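Long-range contact in probable transcriptional regulator, LysR family protein (Rhodococcus sp., PDB 2QL3), which probably regulates transcription as a DNA-binding activator of the LysR family, this chain being its C-terminal substrate-binding domain: residues F138-R147 / P158-V169. Numbering follows the deposited sequence.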
ATOM      1  N   PHE A 138      -0.906  -2.725  -3.221  1.00 27.19           N
ATOM      2  CA  PHE A 138      -0.026  -2.747  -4.398  1.00 28.14           C
ATOM      3  C   PHE A 138       1.345  -3.273  -4.060  1.00 27.04           C
ATOM      4  O   PHE A 138       1.896  -4.077  -4.796  1.00 27.61           O
ATOM      5  CB  PHE A 138       0.056  -1.336  -4.980  1.00 25.54           C
ATOM      6  CG  PHE A 138       0.600  -1.228  -6.345  1.00 28.81           C
ATOM      7  CD1 PHE A 138      -0.256  -1.150  -7.440  1.00 31.01           C
ATOM      8  CD2 PHE A 138       1.953  -1.017  -6.551  1.00 25.41           C
ATOM      9  CE1 PHE A 138       0.243  -0.967  -8.764  1.00 31.03           C
ATOM     10  CE2 PHE A 138       2.444  -0.845  -7.848  1.00 29.54           C
ATOM     11  CZ  PHE A 138       1.598  -0.840  -8.951  1.00 28.58           C
ATOM     12  N   GLU A 139       1.909  -2.792  -2.966  1.00 27.28           N
ATOM     13  CA  GLU A 139       3.256  -3.224  -2.589  1.00 26.81           C
ATOM     14  C   GLU A 139       3.277  -4.661  -2.114  1.00 27.49           C
ATOM     15  O   GLU A 139       4.274  -5.351  -2.303  1.00 26.75           O
ATOM     16  CB  GLU A 139       3.854  -2.347  -1.511  1.00 25.81           C
ATOM     17  CG  GLU A 139       5.339  -2.680  -1.220  1.00 25.42           C
ATOM     18  CD  GLU A 139       6.266  -2.577  -2.454  1.00 28.40           C
ATOM     19  OE1 GLU A 139       7.385  -3.132  -2.406  1.00 27.42           O
ATOM     20  OE2 GLU A 139       5.889  -1.958  -3.485  1.00 31.69           O
ATOM     21  N   THR A 140       2.190  -5.124  -1.500  1.00 26.76           N
ATOM     22  CA  THR A 140       2.141  -6.519  -1.159  1.00 27.68           C
ATOM     23  C   THR A 140       2.239  -7.388  -2.427  1.00 27.75           C
ATOM     24  O   THR A 140       2.937  -8.411  -2.431  1.00 28.13           O
ATOM     25  CB  THR A 140       0.908  -6.867  -0.312  1.00 28.14           C
ATOM     26  OG1 THR A 140       0.950  -6.104   0.910  1.00 28.51           O
ATOM     27  CG2 THR A 140       0.872  -8.387  -0.008  1.00 25.70           C
ATOM     28  N   ALA A 141       1.583  -6.967  -3.510  1.00 27.38           N
ATOM     29  CA  ALA A 141       1.643  -7.721  -4.746  1.00 26.33           C
ATOM     30  C   ALA A 141       3.075  -7.739  -5.253  1.00 25.65           C
ATOM     31  O   ALA A 141       3.567  -8.779  -5.608  1.00 28.25           O
ATOM     32  CB  ALA A 141       0.715  -7.137  -5.810  1.00 25.45           C
ATOM     33  N   ARG A 142       3.724  -6.582  -5.321  1.00 26.01           N
ATOM     34  CA  ARG A 142       5.136  -6.484  -5.806  1.00 24.46           C
ATOM     35  C   ARG A 142       6.062  -7.240  -4.908  1.00 24.34           C
ATOM     36  O   ARG A 142       6.926  -7.990  -5.415  1.00 25.36           O
ATOM     37  CB  ARG A 142       5.623  -5.020  -5.853  1.00 24.51           C
ATOM     38  CG  ARG A 142       4.925  -4.164  -6.851  1.00 23.63           C
ATOM     39  CD  ARG A 142       5.445  -2.703  -6.791  1.00 23.05           C
ATOM     40  NE  ARG A 142       6.760  -2.585  -7.433  1.00 24.92           N
ATOM     41  CZ  ARG A 142       7.888  -2.245  -6.832  1.00 25.72           C
ATOM     42  NH1 ARG A 142       9.006  -2.135  -7.546  1.00 29.06           N
ATOM     43  NH2 ARG A 142       7.919  -2.006  -5.538  1.00 27.40           N
ATOM     44  N   ALA A 143       5.873  -7.115  -3.589  1.00 22.23           N
ATOM     45  CA  ALA A 143       6.761  -7.813  -2.638  1.00 23.38           C
ATOM     46  C   ALA A 143       6.628  -9.342  -2.717  1.00 23.53           C
ATOM     47  O   ALA A 143       7.638 -10.053  -2.657  1.00 22.98           O
ATOM     48  CB  ALA A 143       6.500  -7.366  -1.236  1.00 23.25           C
ATOM     49  N   PHE A 144       5.389  -9.841  -2.862  1.00 24.35           N
ATOM     50  CA  PHE A 144       5.144 -11.280  -3.013  1.00 24.74           C
ATOM     51  C   PHE A 144       5.804 -11.805  -4.311  1.00 23.96           C
ATOM     52  O   PHE A 144       6.476 -12.826  -4.318  1.00 26.22           O
ATOM     53  CB  PHE A 144       3.644 -11.609  -2.996  1.00 24.87           C
ATOM     54  CG  PHE A 144       3.032 -11.815  -1.619  1.00 25.78           C
ATOM     55  CD1 PHE A 144       3.546 -11.219  -0.505  1.00 26.43           C
ATOM     56  CD2 PHE A 144       1.899 -12.621  -1.470  1.00 26.80           C
ATOM     57  CE1 PHE A 144       2.997 -11.409   0.750  1.00 27.45           C
ATOM     58  CE2 PHE A 144       1.334 -12.812  -0.192  1.00 27.73           C
ATOM     59  CZ  PHE A 144       1.864 -12.180   0.901  1.00 27.47           C
ATOM     60  N   VAL A 145       5.600 -11.128  -5.418  1.00 25.31           N
ATOM     61  CA  VAL A 145       6.212 -11.520  -6.689  1.00 24.21           C
ATOM     62  C   VAL A 145       7.764 -11.466  -6.612  1.00 24.30           C
ATOM     63  O   VAL A 145       8.450 -12.362  -7.125  1.00 25.28           O
ATOM     64  CB  VAL A 145       5.644 -10.619  -7.860  1.00 24.33           C
ATOM     65  CG1 VAL A 145       6.461 -10.749  -9.088  1.00 25.62           C
ATOM     66  CG2 VAL A 145       4.158 -11.006  -8.169  1.00 24.73           C
ATOM     67  N   GLY A 146       8.329 -10.434  -5.986  1.00 24.17           N
ATOM     68  CA  GLY A 146       9.786 -10.283  -5.919  1.00 24.09           C
ATOM     69  C   GLY A 146      10.408 -11.433  -5.119  1.00 25.61           C
ATOM     70  O   GLY A 146      11.499 -11.902  -5.414  1.00 24.35           O
ATOM     71  N   ARG A 147       9.680 -11.889  -4.099  1.00 26.75           N
ATOM     72  CA  ARG A 147      10.063 -13.034  -3.283  1.00 26.71           C
ATOM     73  C   ARG A 147       9.826 -14.426  -3.948  1.00 27.14           C
ATOM     74  O   ARG A 147      10.355 -15.391  -3.503  1.00 28.64           O
ATOM     75  CB  ARG A 147       9.406 -12.920  -1.875  1.00 25.78           C
ATOM     76  CG  ARG A 147       9.702 -14.069  -0.951  1.00 27.23           C
ATOM     77  CD  ARG A 147      11.201 -14.233  -0.590  1.00 27.18           C
ATOM     78  NE  ARG A 147      11.714 -13.072   0.149  1.00 31.59           N
ATOM     79  CZ  ARG A 147      12.874 -13.023   0.808  1.00 31.18           C
ATOM     80  NH1 ARG A 147      13.685 -14.073   0.846  1.00 31.69           N
ATOM     81  NH2 ARG A 147      13.222 -11.921   1.466  1.00 30.33           N
ATOM     82  N   PRO A 158       6.376   1.517 -10.172  1.00 27.93           N
ATOM     83  CA  PRO A 158       7.279   2.315  -9.322  1.00 27.55           C
ATOM     84  C   PRO A 158       8.607   2.577 -10.003  1.00 27.58           C
ATOM     85  O   PRO A 158       9.144   1.703 -10.699  1.00 28.27           O
ATOM     86  CB  PRO A 158       7.459   1.446  -8.077  1.00 26.14           C
ATOM     87  CG  PRO A 158       6.132   0.716  -7.987  1.00 27.49           C
ATOM     88  CD  PRO A 158       5.765   0.391  -9.431  1.00 26.90           C
ATOM     89  N   ARG A 159       9.162   3.755  -9.765  1.00 27.56           N
ATOM     90  CA  ARG A 159      10.383   4.154 -10.476  1.00 27.77           C
ATOM     91  C   ARG A 159      11.612   3.280 -10.281  1.00 26.97           C
ATOM     92  O   ARG A 159      12.449   3.184 -11.203  1.00 27.70           O
ATOM     93  CB  ARG A 159      10.720   5.637 -10.224  1.00 28.75           C
ATOM     94  CG  ARG A 159      10.922   6.382 -11.581  1.00 34.18           C
ATOM     95  CD  ARG A 159      10.620   7.883 -11.575  1.00 35.99           C
ATOM     96  NE  ARG A 159       9.484   8.278 -12.410  1.00 39.81           N
ATOM     97  CZ  ARG A 159       8.580   9.199 -12.054  1.00 43.43           C
ATOM     98  NH1 ARG A 159       8.658   9.799 -10.872  1.00 41.43           N
ATOM     99  NH2 ARG A 159       7.575   9.521 -12.871  1.00 47.33           N
ATOM    100  N   VAL A 160      11.734   2.663  -9.090  1.00 25.22           N
ATOM    101  CA  VAL A 160      12.827   1.768  -8.759  1.00 24.91           C
ATOM    102  C   VAL A 160      12.312   0.329  -8.623  1.00 23.93           C
ATOM    103  O   VAL A 160      11.435   0.075  -7.814  1.00 22.57           O
ATOM    104  CB  VAL A 160      13.532   2.222  -7.455  1.00 24.58           C
ATOM    105  CG1 VAL A 160      14.806   1.434  -7.213  1.00 24.93           C
ATOM    106  CG2 VAL A 160      13.917   3.636  -7.579  1.00 25.86           C
ATOM    107  N   ASP A 161      12.842  -0.603  -9.415  1.00 24.31           N
ATOM    108  CA  ASP A 161      12.299  -1.983  -9.463  1.00 24.73           C
ATOM    109  C   ASP A 161      12.685  -2.836  -8.225  1.00 24.94           C
ATOM    110  O   ASP A 161      13.251  -3.938  -8.360  1.00 22.82           O
ATOM    111  CB  ASP A 161      12.772  -2.731 -10.726  1.00 24.82           C
ATOM    112  CG  ASP A 161      12.093  -2.240 -12.031  1.00 26.18           C
ATOM    113  OD1 ASP A 161      12.631  -2.637 -13.104  1.00 30.08           O
ATOM    114  OD2 ASP A 161      11.045  -1.530 -12.019  1.00 24.75           O
ATOM    115  N   VAL A 162      12.383  -2.314  -7.028  1.00 24.72           N
ATOM    116  CA  VAL A 162      12.815  -2.939  -5.772  1.00 25.99           C
ATOM    117  C   VAL A 162      11.613  -2.910  -4.837  1.00 24.93           C
ATOM    118  O   VAL A 162      10.816  -1.974  -4.892  1.00 24.30           O
ATOM    119  CB  VAL A 162      14.088  -2.234  -5.154  1.00 26.11           C
ATOM    120  CG1 VAL A 162      14.483  -2.872  -3.864  1.00 28.99           C
ATOM    121  CG2 VAL A 162      15.294  -2.411  -6.124  1.00 30.05           C
ATOM    122  N   THR A 163      11.461  -3.965  -4.043  1.00 23.81           N
ATOM    123  CA  THR A 163      10.344  -4.112  -3.169  1.00 23.64           C
ATOM    124  C   THR A 163      10.779  -3.667  -1.792  1.00 25.57           C
ATOM    125  O   THR A 163      11.975  -3.346  -1.582  1.00 26.62           O
ATOM    126  CB  THR A 163       9.839  -5.574  -3.104  1.00 23.33           C
ATOM    127  OG1 THR A 163      10.764  -6.351  -2.330  1.00 21.32           O
ATOM    128  CG2 THR A 163       9.638  -6.234  -4.522  1.00 21.97           C
ATOM    129  N   TYR A 164       9.850  -3.678  -0.830  1.00 25.93           N
ATOM    130  CA  TYR A 164      10.200  -3.309   0.556  1.00 25.68           C
ATOM    131  C   TYR A 164      11.225  -4.232   1.225  1.00 26.20           C
ATOM    132  O   TYR A 164      11.905  -3.815   2.144  1.00 27.00           O
ATOM    133  CB  TYR A 164       8.951  -3.259   1.460  1.00 26.28           C
ATOM    134  CG  TYR A 164       8.025  -2.030   1.339  1.00 26.28           C
ATOM    135  CD1 TYR A 164       6.867  -1.942   2.128  1.00 24.32           C
ATOM    136  CD2 TYR A 164       8.301  -0.980   0.444  1.00 23.69           C
ATOM    137  CE1 TYR A 164       6.038  -0.817   2.077  1.00 24.48           C
ATOM    138  CE2 TYR A 164       7.472   0.145   0.367  1.00 28.92           C
ATOM    139  CZ  TYR A 164       6.348   0.218   1.191  1.00 26.03           C
ATOM    140  OH  TYR A 164       5.544   1.319   1.130  1.00 26.75           O
ATOM    141  N   GLU A 165      11.314  -5.496   0.809  1.00 26.31           N
ATOM    142  CA  GLU A 165      12.330  -6.386   1.336  1.00 27.19           C
ATOM    143  C   GLU A 165      13.702  -6.189   0.654  1.00 28.47           C
ATOM    144  O   GLU A 165      14.667  -6.845   1.037  1.00 29.53           O
ATOM    145  CB  GLU A 165      11.945  -7.833   1.173  1.00 26.80           C
ATOM    146  CG  GLU A 165      10.602  -8.182   1.689  1.00 29.28           C
ATOM    147  CD  GLU A 165      10.324  -9.675   1.589  1.00 34.57           C
ATOM    148  OE1 GLU A 165      10.379 -10.219   0.461  1.00 34.23           O
ATOM    149  OE2 GLU A 165      10.073 -10.296   2.656  1.00 41.00           O
ATOM    150  N   GLY A 166      13.794  -5.279  -0.315  1.00 27.29           N
ATOM    151  CA  GLY A 166      15.036  -5.049  -1.053  1.00 28.08           C
ATOM    152  C   GLY A 166      15.264  -6.059  -2.164  1.00 28.02           C
ATOM    153  O   GLY A 166      16.422  -6.295  -2.541  1.00 28.39           O
ATOM    154  N   LEU A 167      14.184  -6.691  -2.659  1.00 26.05           N
ATOM    155  CA  LEU A 167      14.321  -7.643  -3.755  1.00 26.17           C
ATOM    156  C   LEU A 167      13.946  -7.018  -5.087  1.00 26.44           C
ATOM    157  O   LEU A 167      13.131  -6.088  -5.106  1.00 25.13           O
ATOM    158  CB  LEU A 167      13.485  -8.886  -3.497  1.00 26.68           C
ATOM    159  CG  LEU A 167      14.010  -9.762  -2.386  1.00 25.36           C
ATOM    160  CD1 LEU A 167      13.170 -11.002  -2.339  1.00 25.90           C
ATOM    161  CD2 LEU A 167      15.531 -10.140  -2.543  1.00 28.77           C
ATOM    162  N   PRO A 168      14.548  -7.502  -6.195  1.00 27.40           N
ATOM    163  CA  PRO A 168      14.199  -6.856  -7.460  1.00 26.99           C
ATOM    164  C   PRO A 168      12.941  -7.477  -8.023  1.00 28.06           C
ATOM    165  O   PRO A 168      12.501  -8.574  -7.639  1.00 27.71           O
ATOM    166  CB  PRO A 168      15.388  -7.160  -8.360  1.00 27.09           C
ATOM    167  CG  PRO A 168      15.799  -8.535  -7.921  1.00 27.69           C
ATOM    168  CD  PRO A 168      15.544  -8.581  -6.402  1.00 27.31           C
ATOM    169  N   VAL A 169      12.362  -6.752  -8.943  1.00 28.04           N
ATOM    170  CA  VAL A 169      11.209  -7.222  -9.616  1.00 28.78           C
ATOM    171  C   VAL A 169      11.555  -7.033 -11.098  1.00 28.58           C
ATOM    172  O   VAL A 169      12.326  -6.130 -11.463  1.00 28.90           O
ATOM    173  CB  VAL A 169      10.062  -6.375  -9.067  1.00 29.39           C
ATOM    174  CG1 VAL A 169       9.563  -5.361 -10.031  1.00 31.00           C
ATOM    175  CG2 VAL A 169       9.069  -7.231  -8.254  1.00 30.12           C
TER
HETATM  176  O   HOH W   1       9.036  -1.057 -10.311  1.00 22.63           O
HETATM  177  O   HOH W   2      10.105  -8.849  -1.929  1.00 23.30           O
HETATM  178  O   HOH W   3      13.264 -11.153  -7.159  1.00 19.72           O
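The carbonyl oxygen of Val-162 is gripped end-on by the guanidinium of Arg-142, with NH2 at 3.0 Å and NH1 at 3.2 Å from Val-162 O. Both nitrogens approach from the same face of the peptide, well above the carbonyl plane, while the oxygen stays near the guanidinium plane. A bend at chi3 (76°) turns the arginine head so that NH2 also meets Glu-139 OE2 one helical turn back, on the syn lone pair, at 2.9 Å. Pro-158 CG lies over one guanidinium face, apolar cover that leaves the edge for hydrogen bonding, and a water joins NH1 to Pro-158 O and Asp-161 OD2. Glu-139 in turn splits its groups: its OE1 accepts from Tyr-164 N at 3.0 Å, its CG sits over the centre of the Tyr-164 ring as a CH-pi contact, and OE2 also bonds Tyr-164 OH of the second subunit. Replacing Arg-142 by an alanine would probably leave Val-162 O without its two guanidinium donors, Glu-139 OE2 without this charge partner, and a gap beside Pro-158. Gly-146 suits its place because a side chain there would run into Thr-163 CG2. Thr-163 OG1 closes an ST turn with Glu-165 N and, through a water, reaches Ala-143 O and Glu-165 OE1. Farther along, Arg-147 NE forms a salt bridge with Glu-165 OE1 at 3.2 Å, Leu-167 CD1 lying over the guanidinium. Arg-142 and Glu-139 thus hold the loop between strands 152-154 and 169-173 of the substrate-binding domain by its backbone, Arg-147 holds it through a side chain, and Glu-139 and Tyr-164 link it to the partner subunit.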